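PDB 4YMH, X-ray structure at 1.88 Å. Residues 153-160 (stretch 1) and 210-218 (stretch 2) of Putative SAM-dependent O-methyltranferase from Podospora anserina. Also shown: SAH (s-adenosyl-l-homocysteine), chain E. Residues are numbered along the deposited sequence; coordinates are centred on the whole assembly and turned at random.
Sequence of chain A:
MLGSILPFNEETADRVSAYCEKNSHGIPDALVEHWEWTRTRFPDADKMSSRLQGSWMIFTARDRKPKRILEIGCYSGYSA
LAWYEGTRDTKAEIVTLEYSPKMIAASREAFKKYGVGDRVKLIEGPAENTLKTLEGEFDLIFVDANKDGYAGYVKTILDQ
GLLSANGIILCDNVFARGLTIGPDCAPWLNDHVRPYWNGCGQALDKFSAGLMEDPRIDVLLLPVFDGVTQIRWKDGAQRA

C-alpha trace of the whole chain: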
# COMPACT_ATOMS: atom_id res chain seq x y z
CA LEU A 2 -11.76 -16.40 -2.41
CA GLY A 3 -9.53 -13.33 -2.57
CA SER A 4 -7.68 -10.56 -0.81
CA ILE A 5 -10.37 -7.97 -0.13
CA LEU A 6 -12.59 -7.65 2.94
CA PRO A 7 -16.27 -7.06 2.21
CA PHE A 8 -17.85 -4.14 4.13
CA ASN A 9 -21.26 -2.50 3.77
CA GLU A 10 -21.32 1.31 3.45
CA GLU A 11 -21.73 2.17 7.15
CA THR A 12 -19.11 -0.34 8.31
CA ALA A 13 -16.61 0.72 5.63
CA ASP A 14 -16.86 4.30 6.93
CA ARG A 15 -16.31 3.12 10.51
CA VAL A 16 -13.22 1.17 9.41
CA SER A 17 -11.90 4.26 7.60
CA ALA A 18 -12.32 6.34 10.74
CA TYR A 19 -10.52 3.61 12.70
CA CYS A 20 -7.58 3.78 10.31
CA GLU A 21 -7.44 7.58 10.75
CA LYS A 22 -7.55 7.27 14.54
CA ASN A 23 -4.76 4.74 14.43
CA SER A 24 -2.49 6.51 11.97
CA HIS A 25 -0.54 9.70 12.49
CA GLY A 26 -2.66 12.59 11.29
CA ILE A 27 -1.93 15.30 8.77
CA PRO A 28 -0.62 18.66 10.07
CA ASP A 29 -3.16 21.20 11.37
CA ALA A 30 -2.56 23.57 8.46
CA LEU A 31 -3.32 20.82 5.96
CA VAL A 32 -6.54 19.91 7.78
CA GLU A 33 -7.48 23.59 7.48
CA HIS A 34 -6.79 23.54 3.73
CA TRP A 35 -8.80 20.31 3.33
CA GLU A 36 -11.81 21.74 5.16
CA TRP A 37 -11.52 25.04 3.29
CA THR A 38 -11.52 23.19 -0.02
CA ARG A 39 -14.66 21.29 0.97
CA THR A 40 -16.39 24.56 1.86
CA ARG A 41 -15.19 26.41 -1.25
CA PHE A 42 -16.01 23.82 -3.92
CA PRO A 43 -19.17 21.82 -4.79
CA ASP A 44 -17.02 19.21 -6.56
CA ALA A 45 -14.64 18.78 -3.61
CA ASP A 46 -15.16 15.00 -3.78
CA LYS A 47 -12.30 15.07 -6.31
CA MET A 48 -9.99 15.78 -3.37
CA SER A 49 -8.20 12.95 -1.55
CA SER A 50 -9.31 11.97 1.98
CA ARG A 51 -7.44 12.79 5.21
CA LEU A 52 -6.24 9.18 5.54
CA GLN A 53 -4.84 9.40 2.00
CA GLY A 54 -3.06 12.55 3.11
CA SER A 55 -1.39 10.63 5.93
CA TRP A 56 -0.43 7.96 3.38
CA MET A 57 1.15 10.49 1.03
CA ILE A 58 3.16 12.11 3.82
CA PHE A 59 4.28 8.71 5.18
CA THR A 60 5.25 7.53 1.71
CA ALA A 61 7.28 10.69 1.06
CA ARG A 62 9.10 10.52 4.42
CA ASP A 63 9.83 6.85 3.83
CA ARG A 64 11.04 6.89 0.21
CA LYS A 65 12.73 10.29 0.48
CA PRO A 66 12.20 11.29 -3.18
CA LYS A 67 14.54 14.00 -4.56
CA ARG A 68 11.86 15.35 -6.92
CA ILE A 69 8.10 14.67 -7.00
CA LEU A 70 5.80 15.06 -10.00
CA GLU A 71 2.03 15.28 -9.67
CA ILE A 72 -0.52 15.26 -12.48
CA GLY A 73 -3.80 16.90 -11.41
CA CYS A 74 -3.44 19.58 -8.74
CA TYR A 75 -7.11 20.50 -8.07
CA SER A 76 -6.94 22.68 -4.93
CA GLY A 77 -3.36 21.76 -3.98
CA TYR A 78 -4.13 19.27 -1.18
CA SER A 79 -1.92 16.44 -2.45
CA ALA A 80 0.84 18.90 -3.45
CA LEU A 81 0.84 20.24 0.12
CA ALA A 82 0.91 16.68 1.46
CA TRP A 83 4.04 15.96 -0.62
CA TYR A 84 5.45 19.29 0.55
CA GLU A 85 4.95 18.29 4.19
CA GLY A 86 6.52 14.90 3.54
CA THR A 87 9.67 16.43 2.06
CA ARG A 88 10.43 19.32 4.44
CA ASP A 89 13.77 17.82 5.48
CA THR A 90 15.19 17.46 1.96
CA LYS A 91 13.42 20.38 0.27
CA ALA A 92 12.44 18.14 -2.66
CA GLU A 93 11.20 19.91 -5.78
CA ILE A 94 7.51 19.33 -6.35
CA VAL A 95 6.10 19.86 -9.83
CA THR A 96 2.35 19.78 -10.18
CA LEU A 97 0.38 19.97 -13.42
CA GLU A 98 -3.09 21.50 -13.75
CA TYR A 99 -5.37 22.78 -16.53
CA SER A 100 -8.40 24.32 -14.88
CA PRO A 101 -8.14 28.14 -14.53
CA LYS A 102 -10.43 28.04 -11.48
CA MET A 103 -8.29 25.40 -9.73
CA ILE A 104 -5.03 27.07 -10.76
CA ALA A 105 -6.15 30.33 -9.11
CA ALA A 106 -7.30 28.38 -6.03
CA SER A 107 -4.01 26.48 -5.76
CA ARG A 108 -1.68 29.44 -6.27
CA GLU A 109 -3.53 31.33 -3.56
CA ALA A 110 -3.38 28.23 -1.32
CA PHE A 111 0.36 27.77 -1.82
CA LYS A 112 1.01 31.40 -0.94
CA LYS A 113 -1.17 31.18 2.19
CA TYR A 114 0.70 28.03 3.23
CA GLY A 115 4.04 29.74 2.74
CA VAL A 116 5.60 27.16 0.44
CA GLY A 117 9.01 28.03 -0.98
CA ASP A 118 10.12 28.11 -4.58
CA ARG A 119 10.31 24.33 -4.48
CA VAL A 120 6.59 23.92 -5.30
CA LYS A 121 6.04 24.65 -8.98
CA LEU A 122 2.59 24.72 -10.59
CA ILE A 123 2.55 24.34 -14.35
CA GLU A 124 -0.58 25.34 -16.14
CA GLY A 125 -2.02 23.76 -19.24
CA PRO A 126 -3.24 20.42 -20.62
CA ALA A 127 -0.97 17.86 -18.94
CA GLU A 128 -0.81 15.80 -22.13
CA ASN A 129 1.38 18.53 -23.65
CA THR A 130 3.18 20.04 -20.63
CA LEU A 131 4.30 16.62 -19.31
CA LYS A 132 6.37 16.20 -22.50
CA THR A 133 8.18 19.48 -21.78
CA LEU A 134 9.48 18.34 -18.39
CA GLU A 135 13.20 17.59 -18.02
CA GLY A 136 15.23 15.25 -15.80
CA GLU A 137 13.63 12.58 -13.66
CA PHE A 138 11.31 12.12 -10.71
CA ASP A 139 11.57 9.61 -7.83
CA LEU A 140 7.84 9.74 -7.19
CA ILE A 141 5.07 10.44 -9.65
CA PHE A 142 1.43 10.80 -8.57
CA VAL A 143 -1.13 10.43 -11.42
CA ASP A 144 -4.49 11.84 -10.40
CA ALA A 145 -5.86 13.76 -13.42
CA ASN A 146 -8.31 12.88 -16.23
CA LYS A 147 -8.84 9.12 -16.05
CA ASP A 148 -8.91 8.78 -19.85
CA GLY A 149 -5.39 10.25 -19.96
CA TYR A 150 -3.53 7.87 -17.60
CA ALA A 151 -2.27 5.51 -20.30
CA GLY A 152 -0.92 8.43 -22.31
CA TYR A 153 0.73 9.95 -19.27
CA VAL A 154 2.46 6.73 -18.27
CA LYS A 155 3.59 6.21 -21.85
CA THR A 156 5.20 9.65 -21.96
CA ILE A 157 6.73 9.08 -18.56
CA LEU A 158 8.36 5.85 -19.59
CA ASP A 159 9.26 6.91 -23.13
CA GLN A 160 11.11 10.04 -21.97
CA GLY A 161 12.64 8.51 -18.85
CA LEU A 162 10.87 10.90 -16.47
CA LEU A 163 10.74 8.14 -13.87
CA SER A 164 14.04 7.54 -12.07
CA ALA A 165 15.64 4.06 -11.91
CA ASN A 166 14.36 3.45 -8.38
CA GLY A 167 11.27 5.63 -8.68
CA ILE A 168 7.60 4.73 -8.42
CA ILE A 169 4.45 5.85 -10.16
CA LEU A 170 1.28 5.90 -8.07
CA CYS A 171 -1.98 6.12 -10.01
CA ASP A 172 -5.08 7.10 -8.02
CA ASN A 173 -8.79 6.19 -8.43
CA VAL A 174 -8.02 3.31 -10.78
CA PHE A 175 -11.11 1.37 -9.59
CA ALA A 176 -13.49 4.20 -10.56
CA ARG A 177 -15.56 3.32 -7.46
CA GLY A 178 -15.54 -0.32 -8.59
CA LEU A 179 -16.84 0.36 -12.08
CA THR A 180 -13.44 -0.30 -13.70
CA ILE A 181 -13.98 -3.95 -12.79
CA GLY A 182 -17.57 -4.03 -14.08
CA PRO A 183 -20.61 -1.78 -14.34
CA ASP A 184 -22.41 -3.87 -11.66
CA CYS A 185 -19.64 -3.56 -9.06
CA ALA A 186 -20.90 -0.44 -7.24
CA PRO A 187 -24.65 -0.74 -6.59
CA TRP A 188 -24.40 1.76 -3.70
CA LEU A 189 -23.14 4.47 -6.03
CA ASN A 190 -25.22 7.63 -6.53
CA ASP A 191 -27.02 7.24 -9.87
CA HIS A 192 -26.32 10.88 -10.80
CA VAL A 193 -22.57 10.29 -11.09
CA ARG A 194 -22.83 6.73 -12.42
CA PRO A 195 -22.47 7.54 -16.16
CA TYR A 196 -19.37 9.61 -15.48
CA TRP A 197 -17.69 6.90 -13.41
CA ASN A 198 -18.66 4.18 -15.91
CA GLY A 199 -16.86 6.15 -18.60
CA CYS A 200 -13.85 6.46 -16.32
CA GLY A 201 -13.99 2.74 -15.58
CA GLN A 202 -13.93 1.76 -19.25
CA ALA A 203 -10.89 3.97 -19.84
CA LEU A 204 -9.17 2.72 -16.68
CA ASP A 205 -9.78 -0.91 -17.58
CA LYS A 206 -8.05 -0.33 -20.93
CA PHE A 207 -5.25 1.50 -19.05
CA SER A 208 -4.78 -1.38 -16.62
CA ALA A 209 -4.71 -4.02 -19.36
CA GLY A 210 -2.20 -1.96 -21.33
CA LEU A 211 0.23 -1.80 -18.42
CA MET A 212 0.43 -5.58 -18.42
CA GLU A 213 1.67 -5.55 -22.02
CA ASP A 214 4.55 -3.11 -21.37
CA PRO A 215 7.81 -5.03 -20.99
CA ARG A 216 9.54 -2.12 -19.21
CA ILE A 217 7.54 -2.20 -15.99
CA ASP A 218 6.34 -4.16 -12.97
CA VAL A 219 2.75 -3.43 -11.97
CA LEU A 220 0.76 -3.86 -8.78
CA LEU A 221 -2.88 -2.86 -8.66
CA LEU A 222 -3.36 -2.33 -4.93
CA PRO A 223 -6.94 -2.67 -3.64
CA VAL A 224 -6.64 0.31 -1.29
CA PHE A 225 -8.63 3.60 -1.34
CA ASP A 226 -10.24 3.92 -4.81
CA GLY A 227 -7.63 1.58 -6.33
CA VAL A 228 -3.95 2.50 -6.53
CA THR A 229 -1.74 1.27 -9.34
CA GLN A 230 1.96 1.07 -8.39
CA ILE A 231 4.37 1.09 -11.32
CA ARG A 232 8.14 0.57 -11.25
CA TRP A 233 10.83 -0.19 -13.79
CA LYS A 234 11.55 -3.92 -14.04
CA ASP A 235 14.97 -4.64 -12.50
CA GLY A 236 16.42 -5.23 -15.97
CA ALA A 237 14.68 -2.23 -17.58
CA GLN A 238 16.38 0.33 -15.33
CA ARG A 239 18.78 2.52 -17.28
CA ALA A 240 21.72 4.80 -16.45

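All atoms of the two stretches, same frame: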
# COMPACT_ATOMS: atom_id res chain seq x y z
N TYR A 153 -0.22 9.37 -20.20
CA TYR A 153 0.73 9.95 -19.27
C TYR A 153 1.85 8.95 -18.98
O TYR A 153 3.05 9.28 -19.08
CB TYR A 153 0.05 10.37 -17.97
CG TYR A 153 -0.95 11.49 -18.14
CD1 TYR A 153 -0.71 12.54 -19.03
CD2 TYR A 153 -2.14 11.50 -17.43
CE1 TYR A 153 -1.62 13.57 -19.20
CE2 TYR A 153 -3.07 12.54 -17.60
CZ TYR A 153 -2.80 13.56 -18.49
OH TYR A 153 -3.70 14.60 -18.67
N VAL A 154 1.46 7.71 -18.69
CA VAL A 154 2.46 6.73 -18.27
C VAL A 154 3.37 6.48 -19.46
O VAL A 154 4.59 6.38 -19.32
CB VAL A 154 1.82 5.42 -17.76
CG1 VAL A 154 2.87 4.32 -17.62
CG2 VAL A 154 1.13 5.65 -16.42
N LYS A 155 2.78 6.47 -20.66
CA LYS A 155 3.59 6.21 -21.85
C LYS A 155 4.68 7.29 -21.97
O LYS A 155 5.87 6.98 -22.13
CB LYS A 155 2.72 6.17 -23.11
CG LYS A 155 3.46 5.85 -24.38
CD LYS A 155 2.54 5.96 -25.57
CE LYS A 155 3.31 5.91 -26.88
NZ LYS A 155 4.08 4.65 -26.94
N THR A 156 4.26 8.54 -21.83
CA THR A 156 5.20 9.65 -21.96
C THR A 156 6.27 9.48 -20.91
O THR A 156 7.48 9.54 -21.21
CB THR A 156 4.49 11.02 -21.81
OG1 THR A 156 3.65 11.25 -22.95
CG2 THR A 156 5.50 12.16 -21.72
N ILE A 157 5.82 9.16 -19.70
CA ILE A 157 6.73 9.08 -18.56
C ILE A 157 7.79 8.02 -18.83
O ILE A 157 8.98 8.25 -18.64
CB ILE A 157 5.96 8.78 -17.27
CG1 ILE A 157 5.23 10.05 -16.82
CG2 ILE A 157 6.89 8.29 -16.19
CD1 ILE A 157 4.15 9.80 -15.79
N LEU A 158 7.37 6.89 -19.38
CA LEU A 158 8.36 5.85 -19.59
C LEU A 158 9.19 6.18 -20.82
O LEU A 158 10.41 5.96 -20.81
CB LEU A 158 7.70 4.49 -19.73
CG LEU A 158 6.92 4.11 -18.47
CD1 LEU A 158 6.10 2.87 -18.77
CD2 LEU A 158 7.87 3.87 -17.30
N ASP A 159 8.55 6.72 -21.86
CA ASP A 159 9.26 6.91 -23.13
C ASP A 159 10.39 7.92 -22.96
O ASP A 159 11.46 7.76 -23.54
CB ASP A 159 8.32 7.37 -24.24
CG ASP A 159 7.42 6.26 -24.77
OD1 ASP A 159 7.60 5.08 -24.40
OD2 ASP A 159 6.53 6.58 -25.58
N GLN A 160 10.14 8.95 -22.15
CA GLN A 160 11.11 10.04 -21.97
C GLN A 160 11.99 9.87 -20.74
O GLN A 160 12.79 10.75 -20.43
CB GLN A 160 10.38 11.38 -21.90
CG GLN A 160 9.50 11.64 -23.10
CD GLN A 160 8.97 13.06 -23.18
OE1 GLN A 160 8.08 13.37 -23.97
NE2 GLN A 160 9.52 13.92 -22.34
N GLY A 210 -3.35 -2.41 -20.57
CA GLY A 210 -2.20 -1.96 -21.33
C GLY A 210 -0.90 -2.02 -20.54
O GLY A 210 0.16 -2.32 -21.10
N LEU A 211 -0.97 -1.71 -19.25
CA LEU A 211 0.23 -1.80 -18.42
C LEU A 211 0.81 -3.20 -18.42
O LEU A 211 2.04 -3.38 -18.38
CB LEU A 211 -0.06 -1.37 -16.99
CG LEU A 211 -0.46 0.08 -16.78
CD1 LEU A 211 -0.65 0.33 -15.28
CD2 LEU A 211 0.56 1.07 -17.39
N MET A 212 -0.06 -4.20 -18.47
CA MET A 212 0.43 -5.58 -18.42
C MET A 212 1.18 -5.99 -19.68
O MET A 212 1.93 -6.97 -19.67
CB MET A 212 -0.73 -6.55 -18.16
CG MET A 212 -1.35 -6.39 -16.78
SD MET A 212 -0.14 -6.45 -15.43
CE MET A 212 0.36 -8.15 -15.51
N GLU A 213 1.01 -5.22 -20.76
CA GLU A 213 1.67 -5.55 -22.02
C GLU A 213 3.01 -4.82 -22.18
O GLU A 213 3.72 -5.04 -23.16
CB GLU A 213 0.76 -5.20 -23.21
CG GLU A 213 -0.57 -5.91 -23.19
CD GLU A 213 -0.42 -7.42 -23.17
OE1 GLU A 213 0.39 -7.96 -23.96
OE2 GLU A 213 -1.10 -8.08 -22.35
N ASP A 214 3.34 -3.94 -21.24
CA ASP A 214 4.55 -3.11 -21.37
C ASP A 214 5.73 -3.81 -20.72
O ASP A 214 5.75 -4.00 -19.51
CB ASP A 214 4.32 -1.73 -20.75
CG ASP A 214 5.40 -0.72 -21.16
OD1 ASP A 214 6.60 -1.07 -21.23
OD2 ASP A 214 5.04 0.45 -21.42
N PRO A 215 6.73 -4.20 -21.52
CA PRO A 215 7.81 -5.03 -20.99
C PRO A 215 8.78 -4.24 -20.10
O PRO A 215 9.70 -4.84 -19.55
CB PRO A 215 8.52 -5.54 -22.24
CG PRO A 215 8.25 -4.51 -23.29
CD PRO A 215 6.87 -3.95 -22.97
N ARG A 216 8.59 -2.94 -19.97
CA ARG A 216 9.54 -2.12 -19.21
C ARG A 216 9.23 -2.08 -17.71
O ARG A 216 10.09 -1.70 -16.90
CB ARG A 216 9.57 -0.69 -19.77
CG ARG A 216 10.11 -0.60 -21.18
CD ARG A 216 9.90 0.81 -21.75
NE ARG A 216 8.48 1.14 -21.83
CZ ARG A 216 7.99 2.24 -22.40
NH1 ARG A 216 8.81 3.13 -22.95
NH2 ARG A 216 6.69 2.45 -22.44
N ILE A 217 8.03 -2.50 -17.33
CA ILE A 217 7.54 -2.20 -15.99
C ILE A 217 6.98 -3.39 -15.22
O ILE A 217 6.48 -4.35 -15.81
CB ILE A 217 6.42 -1.13 -16.05
CG1 ILE A 217 5.32 -1.53 -17.04
CG2 ILE A 217 7.01 0.22 -16.41
CD1 ILE A 217 4.14 -0.56 -17.10
N ASP A 218 7.09 -3.31 -13.90
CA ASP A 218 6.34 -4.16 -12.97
C ASP A 218 5.14 -3.38 -12.45
O ASP A 218 5.26 -2.19 -12.12
CB ASP A 218 7.21 -4.64 -11.79
CG ASP A 218 8.21 -5.71 -12.18
OD1 ASP A 218 7.98 -6.43 -13.18
OD2 ASP A 218 9.23 -5.84 -11.46
N SAH E . -4.71 15.53 -6.62
CA SAH E . -5.80 16.25 -6.03
CB SAH E . -7.10 16.04 -6.82
CG SAH E . -7.00 16.02 -8.34
SD SAH E . -8.60 15.95 -9.06
C SAH E . -6.03 15.82 -4.61
O SAH E . -6.63 16.55 -3.85
OXT SAH E . -5.61 14.73 -4.24
C5' SAH E . -8.09 15.96 -10.74
C4' SAH E . -7.57 17.30 -11.23
O4' SAH E . -7.02 17.14 -12.52
C3' SAH E . -8.67 18.33 -11.39
O3' SAH E . -8.34 19.51 -10.70
C2' SAH E . -8.74 18.59 -12.87
O2' SAH E . -9.13 19.89 -13.19
C1' SAH E . -7.36 18.22 -13.35
N9 SAH E . -7.32 17.80 -14.76
C8 SAH E . -8.22 17.10 -15.42
N7 SAH E . -7.84 16.90 -16.67
C5 SAH E . -6.67 17.48 -16.82
C6 SAH E . -5.70 17.64 -17.90
N6 SAH E . -5.97 17.11 -19.08
N1 SAH E . -4.57 18.30 -17.66
C2 SAH E . -4.33 18.81 -16.46
N3 SAH E . -5.15 18.70 -15.43
C4 SAH E . -6.32 18.06 -15.55

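This is a small, mixed contact in which one face of a helix packs aliphatic side chains against a helix-turn-strand segment and closes its exposed margin with a salt bridge, burying 267 Å² in all. Val-154 and Leu-158, one helical turn apart, both point toward the other stretch. Val-154 CG1 meets Leu-211 CD2 at 4.0 Å; the CA-to-CB bond of Leu-211 runs sideways, and the m, t rotamer brings its end nearer. Leu-158 does most of the helix's work: its CD1 lies 3.7 Å from Ile-217 CG2, while its CB sits over one face of the Arg-216 guanidinium, 3.5 Å from CZ.

Arg-216 is bonded within its own stretch as well as across the contact. Asp-214, which opens the type I turn ending at Ile-217, accepts from Arg-216 N at its OD1 (3.0 Å) and grips the side chain twice, NE to OD1 at 3.0 Å and NH2 to OD2 at 2.8 Å. The same guanidinium offers its edge to Asp-159, whose OD1 takes a nearly straight hydrogen bond from Arg-216 NH1 at 2.7 Å. The rule is economical: one planar cation uses its edge for two carboxylates and a face for a leucine, so charge pairing and apolar packing share a single side chain.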